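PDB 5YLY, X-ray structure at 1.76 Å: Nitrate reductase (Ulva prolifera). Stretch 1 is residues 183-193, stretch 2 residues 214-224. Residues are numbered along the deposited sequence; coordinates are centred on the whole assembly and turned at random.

Stretch 1, residues 183-193: AILSNPSDLTE
Stretch 2, residues 214-224: ALAKSHPDRVK

Each stretch begins as the end of a helix, 183-185 in the first and 214-218 in the second, then runs through loop toward an extended segment, Glu193 and Val223-Lys224. His219 (phi/psi -139/60) is the first residue to leave its helix. The CA atoms of Leu185 and His219 lie 7.2 Å apart, those of Glu193 and Arg222 4.7 Å, so the stretches run in the same general direction. Between them the first makes a type I turn, Asn187 to Asp190.

Arg222 (-113/-17) covers the most surface. Its CA-to-CB bond points sideways, but a bent chain (chi1 -78°, chi2 -133°, chi3 -84°, chi4 134°) brings the guanidinium among carbonyl acceptors. Arg222 NH1 donates to Thr192 O at 3.0 Å, and Arg222 NH2 makes a weak hydrogen bond to Ile184 O at 3.4 Å; both acceptors lie near the guanidinium plane, where N-H bonds point. Asp190 O, 2.9 Å from Arg222 NH1, sits over one face, unbonded to Arg222. Leu185 CD2 covers the opposite face.

Leu185 (m, t) is the apolar counterpart. Leu185 CD1 meets Leu215 CD2 at 4.1 Å and Val223 CG1 at 4.0 Å, while Leu185 CB lies 3.8 Å from the His219 ring centroid, a CH-pi contact with the flat face (His219 chi1 -52°, chi2 -92°).

Glu193 (m, t, chi3 -88°) brings its CA 3.4 Å from Arg222 O; its carboxylate suits a water bridge, water 1 O lying 2.7 Å from Glu193 OE2 and 2.9 Å from Asp221 O.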

# COMPACT_ATOMS: atom_id res chain seq x y z
N ALA A 183 -5.84 -9.07 -3.94
CA ALA A 183 -5.85 -9.70 -5.28
C ALA A 183 -5.56 -11.21 -5.17
O ALA A 183 -6.17 -12.01 -5.89
CB ALA A 183 -4.80 -9.05 -6.17
N ILE A 184 -4.71 -11.59 -4.21
CA ILE A 184 -4.33 -12.99 -3.99
C ILE A 184 -5.39 -13.74 -3.18
O ILE A 184 -5.76 -14.86 -3.53
CB ILE A 184 -2.93 -13.05 -3.27
CG1 ILE A 184 -1.81 -12.59 -4.24
CG2 ILE A 184 -2.63 -14.47 -2.75
CD1 ILE A 184 -0.45 -12.44 -3.53
N LEU A 185 -5.80 -13.16 -2.07
CA LEU A 185 -6.69 -13.85 -1.14
C LEU A 185 -8.13 -13.94 -1.61
O LEU A 185 -8.83 -14.90 -1.26
CB LEU A 185 -6.58 -13.21 0.27
CG LEU A 185 -5.17 -13.29 0.93
CD1 LEU A 185 -5.11 -12.46 2.18
CD2 LEU A 185 -4.73 -14.73 1.20
N SER A 186 -8.59 -12.97 -2.39
CA SER A 186 -9.98 -12.96 -2.89
C SER A 186 -10.13 -13.76 -4.20
O SER A 186 -11.24 -13.89 -4.75
CB SER A 186 -10.48 -11.52 -3.05
OG SER A 186 -9.95 -10.96 -4.24
N ASN A 187 -9.03 -14.33 -4.69
CA ASN A 187 -9.08 -15.10 -5.92
C ASN A 187 -9.33 -16.56 -5.56
O ASN A 187 -8.58 -17.10 -4.75
CB ASN A 187 -7.79 -14.89 -6.73
CG ASN A 187 -7.89 -15.51 -8.11
OD1 ASN A 187 -8.16 -16.70 -8.28
ND2 ASN A 187 -7.63 -14.72 -9.13
N PRO A 188 -10.39 -17.20 -6.08
CA PRO A 188 -10.70 -18.59 -5.67
C PRO A 188 -9.75 -19.64 -6.24
O PRO A 188 -9.92 -20.82 -5.89
CB PRO A 188 -12.13 -18.80 -6.20
CG PRO A 188 -12.23 -17.92 -7.35
CD PRO A 188 -11.40 -16.69 -7.04
N SER A 189 -8.81 -19.24 -7.15
CA SER A 189 -7.85 -20.14 -7.81
C SER A 189 -6.37 -19.85 -7.49
O SER A 189 -5.48 -20.46 -8.07
CB SER A 189 -8.03 -20.09 -9.33
OG SER A 189 -9.35 -20.44 -9.73
N ASP A 190 -6.10 -18.93 -6.58
CA ASP A 190 -4.72 -18.57 -6.24
C ASP A 190 -4.37 -19.17 -4.85
O ASP A 190 -5.08 -18.92 -3.88
CB ASP A 190 -4.64 -17.03 -6.19
CG ASP A 190 -3.25 -16.41 -6.23
OD1 ASP A 190 -2.29 -17.08 -5.86
OD2 ASP A 190 -3.15 -15.22 -6.58
N LEU A 191 -3.27 -19.94 -4.77
CA LEU A 191 -2.82 -20.56 -3.50
C LEU A 191 -1.54 -19.93 -2.95
O LEU A 191 -0.95 -20.47 -2.02
CB LEU A 191 -2.68 -22.09 -3.64
CG LEU A 191 -3.97 -22.89 -3.93
CD1 LEU A 191 -3.66 -24.35 -4.19
CD2 LEU A 191 -4.99 -22.74 -2.80
N THR A 192 -1.13 -18.78 -3.50
CA THR A 192 0.06 -18.06 -3.04
C THR A 192 -0.09 -17.70 -1.56
O THR A 192 -1.18 -17.34 -1.12
CB THR A 192 0.28 -16.79 -3.91
OG1 THR A 192 0.31 -17.20 -5.27
CG2 THR A 192 1.59 -16.06 -3.56
N GLU A 193 0.98 -17.91 -0.78
CA GLU A 193 1.01 -17.60 0.65
C GLU A 193 1.66 -16.22 0.84
O GLU A 193 2.51 -15.80 0.04
CB GLU A 193 1.83 -18.63 1.45
CG GLU A 193 1.35 -20.06 1.37
CD GLU A 193 2.31 -20.99 2.11
OE1 GLU A 193 3.28 -21.47 1.49
OE2 GLU A 193 2.10 -21.19 3.32
N ALA A 214 -9.07 -8.91 9.84
CA ALA A 214 -10.15 -9.69 9.23
C ALA A 214 -9.62 -10.59 8.08
O ALA A 214 -10.11 -11.71 7.93
CB ALA A 214 -11.26 -8.78 8.73
N LEU A 215 -8.62 -10.12 7.33
CA LEU A 215 -7.99 -10.94 6.28
C LEU A 215 -7.25 -12.12 6.89
O LEU A 215 -7.37 -13.23 6.39
CB LEU A 215 -6.98 -10.11 5.44
CG LEU A 215 -7.52 -9.21 4.34
CD1 LEU A 215 -6.37 -8.43 3.68
CD2 LEU A 215 -8.26 -10.03 3.23
N ALA A 216 -6.47 -11.88 7.95
CA ALA A 216 -5.72 -12.93 8.63
C ALA A 216 -6.70 -13.96 9.24
O ALA A 216 -6.49 -15.18 9.13
CB ALA A 216 -4.82 -12.34 9.70
N LYS A 217 -7.83 -13.47 9.78
CA LYS A 217 -8.87 -14.33 10.36
C LYS A 217 -9.59 -15.18 9.28
O LYS A 217 -9.92 -16.34 9.54
CB LYS A 217 -9.88 -13.45 11.11
CG LYS A 217 -10.84 -14.23 12.00
CD LYS A 217 -11.68 -13.28 12.87
CE LYS A 217 -12.78 -13.98 13.63
NZ LYS A 217 -12.23 -14.70 14.80
N SER A 218 -9.86 -14.60 8.09
CA SER A 218 -10.61 -15.30 7.07
C SER A 218 -9.72 -16.12 6.09
O SER A 218 -10.25 -16.87 5.28
CB SER A 218 -11.57 -14.34 6.36
OG SER A 218 -10.81 -13.34 5.69
N HIS A 219 -8.37 -16.03 6.17
CA HIS A 219 -7.50 -16.88 5.33
C HIS A 219 -6.33 -17.32 6.25
O HIS A 219 -5.16 -17.03 5.95
CB HIS A 219 -6.99 -16.08 4.10
CG HIS A 219 -8.08 -15.43 3.33
ND1 HIS A 219 -8.70 -16.07 2.26
CD2 HIS A 219 -8.63 -14.20 3.47
CE1 HIS A 219 -9.59 -15.22 1.79
NE2 HIS A 219 -9.61 -14.10 2.51
N PRO A 220 -6.63 -18.02 7.37
CA PRO A 220 -5.58 -18.30 8.37
C PRO A 220 -4.41 -19.15 7.91
O PRO A 220 -3.34 -19.02 8.47
CB PRO A 220 -6.36 -19.00 9.51
CG PRO A 220 -7.55 -19.59 8.82
CD PRO A 220 -7.94 -18.49 7.89
N ASP A 221 -4.62 -20.00 6.89
CA ASP A 221 -3.51 -20.83 6.45
C ASP A 221 -2.74 -20.21 5.30
O ASP A 221 -1.79 -20.83 4.83
CB ASP A 221 -4.00 -22.24 6.07
CG ASP A 221 -4.49 -23.07 7.23
OD1 ASP A 221 -4.33 -22.64 8.38
OD2 ASP A 221 -5.00 -24.17 6.99
N ARG A 222 -3.17 -19.03 4.81
CA ARG A 222 -2.54 -18.40 3.64
C ARG A 222 -1.82 -17.09 3.98
O ARG A 222 -0.99 -16.65 3.20
CB ARG A 222 -3.55 -18.19 2.48
CG ARG A 222 -3.80 -19.51 1.72
CD ARG A 222 -3.73 -19.33 0.22
NE ARG A 222 -5.04 -18.88 -0.28
CZ ARG A 222 -5.17 -17.89 -1.14
NH1 ARG A 222 -4.10 -17.33 -1.67
NH2 ARG A 222 -6.38 -17.49 -1.52
N VAL A 223 -2.10 -16.51 5.13
CA VAL A 223 -1.46 -15.23 5.48
C VAL A 223 -1.20 -15.14 6.98
O VAL A 223 -1.97 -15.69 7.79
CB VAL A 223 -2.31 -14.03 4.93
CG1 VAL A 223 -3.68 -13.94 5.60
CG2 VAL A 223 -1.56 -12.69 5.05
N LYS A 224 -0.10 -14.46 7.34
CA LYS A 224 0.21 -14.06 8.71
C LYS A 224 0.61 -12.60 8.67
O LYS A 224 1.25 -12.15 7.71
CB LYS A 224 1.32 -14.89 9.35
CG LYS A 224 0.88 -16.31 9.66
CD LYS A 224 1.96 -17.06 10.47
CE LYS A 224 1.64 -18.53 10.58
NZ LYS A 224 0.36 -18.77 11.30
O HOH W 1 0.78 -19.54 4.97